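Local atomic coordinates of probable transcriptional regulator, ArsR family protein (Rhodococcus sp. RHA1, PDB entry 3F6O), a protein that probably binds DNA as a dimeric transcriptional regulator of the ArsR family, through a winged helix-turn-helix domain. Residues 10-24 with 48-61. Sequence-based numbering, arbitrary orientation.
Sequences GIFQALADPTRRAVL and FMKHIHFLEDSGWI
R20 reaches from helix 18-24 across to F54 and H51 of helix 48-57. Its chain bends at the third torsion (chi3 -70°), turning the guanidinium back toward the carbonyls of Q13 and A14, where NE donates a hydrogen bond to A14 O in the carbonyl plane, on a lone pair, and NH2 donates one to Q13 O from above that carbonyl's plane. Gripped in this way, the guanidinium lies nearly flat on F54, planes 15° apart, with R20 CZ 4.4 Å from the ring centroid in a cation-pi stack; D17 CB covers its opposite face. R20 NH1 also meets H51 ND1 at the imidazole edge, a weak, bent bond of 3.1 Å. One face of H51 carries D17 OD2 and T19 CB, while D17 OD2 caps helix 18-24 by accepting from R20 N. F54 is a knob among G10, Q13, A14 and R20, and L55 packs as another among A14, R20, V23 and L24, its CD1 3.7 Å from V23 CG1.

Beyond the Schellman turn at G59, W60 packs against both N-terminal helices: L15 CD2 and L24 CD1 lie over the same face of its indole, L15 CD2 4.1 Å from the six-membered ring centroid. Its NE1 donates to I11 O (3.1 Å, 160°), with the acceptor near the indole plane. F79 meets the indole edge-to-face. Replacing W60 by an alanine would probably leave I11 O without this donor and open a gap under L15 and L24.

F48 CE1 packs 3.7 Å from V23 CG2. The Q13 amide hydrogen-bonds to Q13 of the second subunit, so the helix 5-15 side of the contact borders the dimer interface. Such three-helix packing, with helix 45-57 as the probable recognition helix leading into the wing strands, is characteristic of the ArsR-type winged helix-turn-helix fold.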
loop_
_atom_site.group_PDB
_atom_site.type_symbol
_atom_site.label_atom_id
_atom_site.label_comp_id
_atom_site.label_asym_id
_atom_site.label_seq_id
_atom_site.Cartn_x
_atom_site.Cartn_y
_atom_site.Cartn_z
ATOM N N GLY A 10 1.808 0.238 8.341
ATOM C CA GLY A 10 0.813 -0.798 8.588
ATOM C C GLY A 10 -0.400 -0.698 7.669
ATOM O O GLY A 10 -1.006 -1.700 7.321
ATOM N N ILE A 11 -0.780 0.523 7.321
ATOM C CA ILE A 11 -1.898 0.759 6.393
ATOM C C ILE A 11 -1.599 0.108 5.037
ATOM O O ILE A 11 -2.418 -0.614 4.486
ATOM C CB ILE A 11 -2.194 2.278 6.286
ATOM C CG1 ILE A 11 -2.987 2.743 7.529
ATOM C CG2 ILE A 11 -2.954 2.639 4.985
ATOM C CD1 ILE A 11 -3.069 4.248 7.614
ATOM N N PHE A 12 -0.411 0.359 4.508
ATOM C CA PHE A 12 -0.044 -0.251 3.244
ATOM C C PHE A 12 0.224 -1.761 3.365
ATOM O O PHE A 12 -0.169 -2.511 2.488
ATOM C CB PHE A 12 1.148 0.470 2.632
ATOM C CG PHE A 12 0.813 1.790 2.040
ATOM C CD1 PHE A 12 -0.121 1.888 1.010
ATOM C CD2 PHE A 12 1.483 2.925 2.452
ATOM C CE1 PHE A 12 -0.402 3.131 0.451
ATOM C CE2 PHE A 12 1.214 4.178 1.878
ATOM C CZ PHE A 12 0.268 4.271 0.878
ATOM N N GLN A 13 0.837 -2.219 4.462
ATOM C CA GLN A 13 1.029 -3.666 4.647
ATOM C C GLN A 13 -0.295 -4.439 4.638
ATOM O O GLN A 13 -0.375 -5.577 4.140
ATOM C CB GLN A 13 1.795 -3.940 5.955
ATOM C CG GLN A 13 2.167 -5.403 6.151
ATOM C CD GLN A 13 3.172 -5.901 5.149
ATOM O OE1 GLN A 13 4.326 -5.495 5.169
ATOM N NE2 GLN A 13 2.743 -6.803 4.259
ATOM N N ALA A 14 -1.335 -3.816 5.189
ATOM C CA ALA A 14 -2.649 -4.429 5.235
ATOM C C ALA A 14 -3.158 -4.688 3.823
ATOM O O ALA A 14 -3.726 -5.744 3.557
ATOM C CB ALA A 14 -3.627 -3.579 6.032
ATOM N N LEU A 15 -2.933 -3.732 2.928
ATOM C CA LEU A 15 -3.382 -3.850 1.533
ATOM C C LEU A 15 -2.547 -4.806 0.661
ATOM O O LEU A 15 -2.943 -5.122 -0.469
ATOM C CB LEU A 15 -3.413 -2.454 0.867
ATOM C CG LEU A 15 -4.385 -1.442 1.446
ATOM C CD1 LEU A 15 -4.397 -0.125 0.627
ATOM C CD2 LEU A 15 -5.791 -2.022 1.565
ATOM N N ALA A 16 -1.398 -5.264 1.174
ATOM C CA ALA A 16 -0.524 -6.153 0.401
ATOM C C ALA A 16 -1.088 -7.573 0.231
ATOM O O ALA A 16 -0.622 -8.332 -0.617
ATOM C CB ALA A 16 0.872 -6.182 1.032
ATOM N N ASP A 17 -2.083 -7.936 1.035
ATOM C CA ASP A 17 -2.686 -9.280 1.011
ATOM C C ASP A 17 -4.020 -9.287 0.261
ATOM O O ASP A 17 -4.899 -8.438 0.514
ATOM C CB ASP A 17 -2.871 -9.792 2.444
ATOM C CG ASP A 17 -3.432 -11.192 2.500
ATOM O OD1 ASP A 17 -2.644 -12.147 2.401
ATOM O OD2 ASP A 17 -4.668 -11.355 2.644
ATOM N N PRO A 18 -4.185 -10.253 -0.657
ATOM C CA PRO A 18 -5.403 -10.297 -1.453
ATOM C C PRO A 18 -6.676 -10.659 -0.662
ATOM O O PRO A 18 -7.781 -10.205 -1.030
ATOM C CB PRO A 18 -5.094 -11.391 -2.514
ATOM C CG PRO A 18 -4.091 -12.284 -1.853
ATOM C CD PRO A 18 -3.246 -11.356 -1.001
ATOM N N THR A 19 -6.538 -11.480 0.378
ATOM C CA THR A 19 -7.669 -11.791 1.255
ATOM C C THR A 19 -8.176 -10.523 1.947
ATOM O O THR A 19 -9.396 -10.252 2.001
ATOM C CB THR A 19 -7.316 -12.836 2.332
ATOM O OG1 THR A 19 -6.866 -14.039 1.702
ATOM C CG2 THR A 19 -8.573 -13.161 3.178
ATOM N N ARG A 20 -7.234 -9.762 2.498
ATOM C CA ARG A 20 -7.576 -8.519 3.174
ATOM C C ARG A 20 -8.201 -7.517 2.215
ATOM O O ARG A 20 -9.180 -6.871 2.566
ATOM C CB ARG A 20 -6.360 -7.936 3.896
ATOM C CG ARG A 20 -5.910 -8.832 5.051
ATOM C CD ARG A 20 -4.935 -8.096 5.955
ATOM N NE ARG A 20 -3.593 -7.832 5.394
ATOM C CZ ARG A 20 -2.489 -8.552 5.630
ATOM N NH1 ARG A 20 -2.562 -9.704 6.305
ATOM N NH2 ARG A 20 -1.298 -8.140 5.165
ATOM N N ARG A 21 -7.645 -7.379 1.003
ATOM C CA ARG A 21 -8.263 -6.475 0.009
ATOM C C ARG A 21 -9.686 -6.929 -0.328
ATOM O O ARG A 21 -10.585 -6.087 -0.451
ATOM C CB ARG A 21 -7.419 -6.332 -1.269
ATOM C CG ARG A 21 -6.100 -5.548 -1.078
ATOM C CD ARG A 21 -5.462 -5.152 -2.427
ATOM N NE ARG A 21 -5.421 -6.288 -3.362
ATOM C CZ ARG A 21 -4.439 -7.174 -3.402
ATOM N NH1 ARG A 21 -3.398 -7.035 -2.588
ATOM N NH2 ARG A 21 -4.467 -8.185 -4.277
ATOM N N ALA A 22 -9.900 -8.249 -0.434
ATOM C CA ALA A 22 -11.242 -8.803 -0.718
ATOM C C ALA A 22 -12.261 -8.533 0.393
ATOM O O ALA A 22 -13.461 -8.235 0.158
ATOM C CB ALA A 22 -11.149 -10.305 -0.982
ATOM N N VAL A 23 -11.799 -8.692 1.622
ATOM C CA VAL A 23 -12.630 -8.380 2.789
ATOM C C VAL A 23 -12.992 -6.913 2.791
ATOM O O VAL A 23 -14.145 -6.578 3.059
ATOM C CB VAL A 23 -11.898 -8.739 4.079
ATOM C CG1 VAL A 23 -12.605 -8.128 5.306
ATOM C CG2 VAL A 23 -11.734 -10.293 4.232
ATOM N N LEU A 24 -12.023 -6.035 2.543
ATOM C CA LEU A 24 -12.319 -4.600 2.493
ATOM C C LEU A 24 -13.336 -4.279 1.369
ATOM O O LEU A 24 -14.223 -3.453 1.551
ATOM C CB LEU A 24 -11.053 -3.763 2.334
ATOM C CG LEU A 24 -10.149 -3.729 3.572
ATOM C CD1 LEU A 24 -8.852 -2.985 3.232
ATOM C CD2 LEU A 24 -10.910 -3.112 4.784
ATOM N N PHE A 48 -7.775 -17.013 9.064
ATOM C CA PHE A 48 -8.625 -15.885 8.663
ATOM C C PHE A 48 -8.650 -14.795 9.726
ATOM O O PHE A 48 -8.584 -13.609 9.405
ATOM C CB PHE A 48 -10.044 -16.323 8.323
ATOM C CG PHE A 48 -10.895 -15.198 7.734
ATOM C CD1 PHE A 48 -10.637 -14.697 6.452
ATOM C CD2 PHE A 48 -11.927 -14.644 8.472
ATOM C CE1 PHE A 48 -11.437 -13.639 5.897
ATOM C CE2 PHE A 48 -12.723 -13.597 7.940
ATOM C CZ PHE A 48 -12.473 -13.112 6.644
ATOM N N MET A 49 -8.724 -15.208 10.986
ATOM C CA MET A 49 -8.675 -14.277 12.105
ATOM C C MET A 49 -7.405 -13.423 12.132
ATOM O O MET A 49 -7.438 -12.286 12.565
ATOM C CB MET A 49 -8.919 -15.001 13.437
ATOM C CG MET A 49 -10.386 -15.476 13.662
ATOM S SD MET A 49 -11.658 -14.221 13.382
ATOM C CE MET A 49 -11.111 -12.910 14.456
ATOM N N LYS A 50 -6.293 -13.970 11.655
ATOM C CA LYS A 50 -5.053 -13.186 11.517
ATOM C C LYS A 50 -5.253 -11.992 10.578
ATOM O O LYS A 50 -4.788 -10.888 10.854
ATOM C CB LYS A 50 -3.914 -14.078 11.021
ATOM C CG LYS A 50 -3.089 -14.642 12.143
ATOM C CD LYS A 50 -2.696 -16.073 11.887
ATOM C CE LYS A 50 -1.512 -16.219 10.983
ATOM N NZ LYS A 50 -1.009 -17.629 11.160
ATOM N N HIS A 51 -5.986 -12.211 9.501
ATOM C CA HIS A 51 -6.312 -11.109 8.576
ATOM C C HIS A 51 -7.272 -10.081 9.180
ATOM O O HIS A 51 -7.064 -8.876 9.075
ATOM C CB HIS A 51 -6.862 -11.659 7.262
ATOM C CG HIS A 51 -5.862 -12.462 6.500
ATOM N ND1 HIS A 51 -4.635 -11.955 6.148
ATOM C CD2 HIS A 51 -5.892 -13.735 6.039
ATOM C CE1 HIS A 51 -3.948 -12.879 5.492
ATOM N NE2 HIS A 51 -4.693 -13.968 5.409
ATOM N N ILE A 52 -8.325 -10.562 9.812
ATOM C CA ILE A 52 -9.250 -9.673 10.497
ATOM C C ILE A 52 -8.503 -8.800 11.553
ATOM O O ILE A 52 -8.664 -7.575 11.622
ATOM C CB ILE A 52 -10.381 -10.503 11.158
ATOM C CG1 ILE A 52 -11.269 -11.150 10.071
ATOM C CG2 ILE A 52 -11.224 -9.636 12.113
ATOM C CD1 ILE A 52 -12.027 -10.143 9.165
ATOM N N HIS A 53 -7.679 -9.452 12.368
ATOM C CA HIS A 53 -6.937 -8.745 13.411
ATOM C C HIS A 53 -5.974 -7.714 12.828
ATOM O O HIS A 53 -5.823 -6.612 13.354
ATOM C CB HIS A 53 -6.183 -9.744 14.297
ATOM C CG HIS A 53 -7.086 -10.515 15.208
ATOM N ND1 HIS A 53 -6.957 -11.873 15.412
ATOM C CD2 HIS A 53 -8.154 -10.123 15.948
ATOM C CE1 HIS A 53 -7.897 -12.287 16.245
ATOM N NE2 HIS A 53 -8.637 -11.246 16.586
ATOM N N PHE A 54 -5.326 -8.081 11.729
ATOM C CA PHE A 54 -4.385 -7.170 11.086
ATOM C C PHE A 54 -5.144 -5.949 10.568
ATOM O O PHE A 54 -4.693 -4.810 10.744
ATOM C CB PHE A 54 -3.595 -7.876 9.970
ATOM C CG PHE A 54 -2.377 -7.108 9.543
ATOM C CD1 PHE A 54 -1.116 -7.489 9.970
ATOM C CD2 PHE A 54 -2.492 -5.951 8.779
ATOM C CE1 PHE A 54 0.007 -6.746 9.593
ATOM C CE2 PHE A 54 -1.368 -5.206 8.411
ATOM C CZ PHE A 54 -0.145 -5.590 8.823
ATOM N N LEU A 55 -6.311 -6.186 9.942
ATOM C CA LEU A 55 -7.188 -5.098 9.459
ATOM C C LEU A 55 -7.627 -4.160 10.592
ATOM O O LEU A 55 -7.640 -2.931 10.445
ATOM C CB LEU A 55 -8.441 -5.668 8.733
ATOM C CG LEU A 55 -8.172 -6.176 7.291
ATOM C CD1 LEU A 55 -9.459 -6.753 6.636
ATOM C CD2 LEU A 55 -7.563 -5.043 6.417
ATOM N N GLU A 56 -7.963 -4.735 11.736
ATOM C CA GLU A 56 -8.388 -3.906 12.856
ATOM C C GLU A 56 -7.193 -3.127 13.437
ATOM O O GLU A 56 -7.287 -1.923 13.645
ATOM C CB GLU A 56 -9.129 -4.710 13.935
ATOM C CG GLU A 56 -9.843 -3.725 14.926
ATOM C CD GLU A 56 -10.937 -4.347 15.803
ATOM O OE1 GLU A 56 -10.980 -5.603 15.945
ATOM O OE2 GLU A 56 -11.747 -3.541 16.365
ATOM N N ASP A 57 -6.081 -3.812 13.652
ATOM C CA ASP A 57 -4.897 -3.175 14.233
ATOM C C ASP A 57 -4.366 -2.045 13.377
ATOM O O ASP A 57 -3.921 -1.043 13.897
ATOM C CB ASP A 57 -3.788 -4.193 14.500
ATOM C CG ASP A 57 -4.105 -5.093 15.673
ATOM O OD1 ASP A 57 -4.969 -4.741 16.507
ATOM O OD2 ASP A 57 -3.487 -6.170 15.753
ATOM N N SER A 58 -4.408 -2.212 12.054
ATOM C CA SER A 58 -3.965 -1.165 11.149
ATOM C C SER A 58 -5.014 -0.051 10.897
ATOM O O SER A 58 -4.733 0.925 10.176
ATOM C CB SER A 58 -3.472 -1.792 9.835
ATOM O OG SER A 58 -4.506 -2.543 9.217
ATOM N N GLY A 59 -6.200 -0.169 11.489
ATOM C CA GLY A 59 -7.224 0.898 11.414
ATOM C C GLY A 59 -8.214 0.809 10.254
ATOM O O GLY A 59 -9.055 1.685 10.096
ATOM N N TRP A 60 -8.104 -0.239 9.422
ATOM C CA TRP A 60 -8.982 -0.394 8.231
ATOM C C TRP A 60 -10.419 -0.797 8.592
ATOM O O TRP A 60 -11.350 -0.477 7.855
ATOM C CB TRP A 60 -8.394 -1.440 7.247
ATOM C CG TRP A 60 -7.317 -0.882 6.375
ATOM C CD1 TRP A 60 -5.978 -1.056 6.515
ATOM C CD2 TRP A 60 -7.497 -0.011 5.250
ATOM N NE1 TRP A 60 -5.300 -0.363 5.515
ATOM C CE2 TRP A 60 -6.220 0.292 4.740
ATOM C CE3 TRP A 60 -8.627 0.532 4.614
ATOM C CZ2 TRP A 60 -6.032 1.106 3.612
ATOM C CZ3 TRP A 60 -8.431 1.334 3.492
ATOM C CH2 TRP A 60 -7.153 1.630 3.027
ATOM N N ILE A 61 -10.596 -1.540 9.686
ATOM C CA ILE A 61 -11.930 -1.969 10.122
ATOM C C ILE A 61 -12.081 -1.797 11.635
ATOM O O ILE A 61 -11.082 -1.666 12.347
ATOM C CB ILE A 61 -12.302 -3.457 9.729
ATOM C CG1 ILE A 61 -11.535 -4.458 10.621
ATOM C CG2 ILE A 61 -12.104 -3.696 8.208
ATOM C CD1 ILE A 61 -11.807 -5.963 10.368
#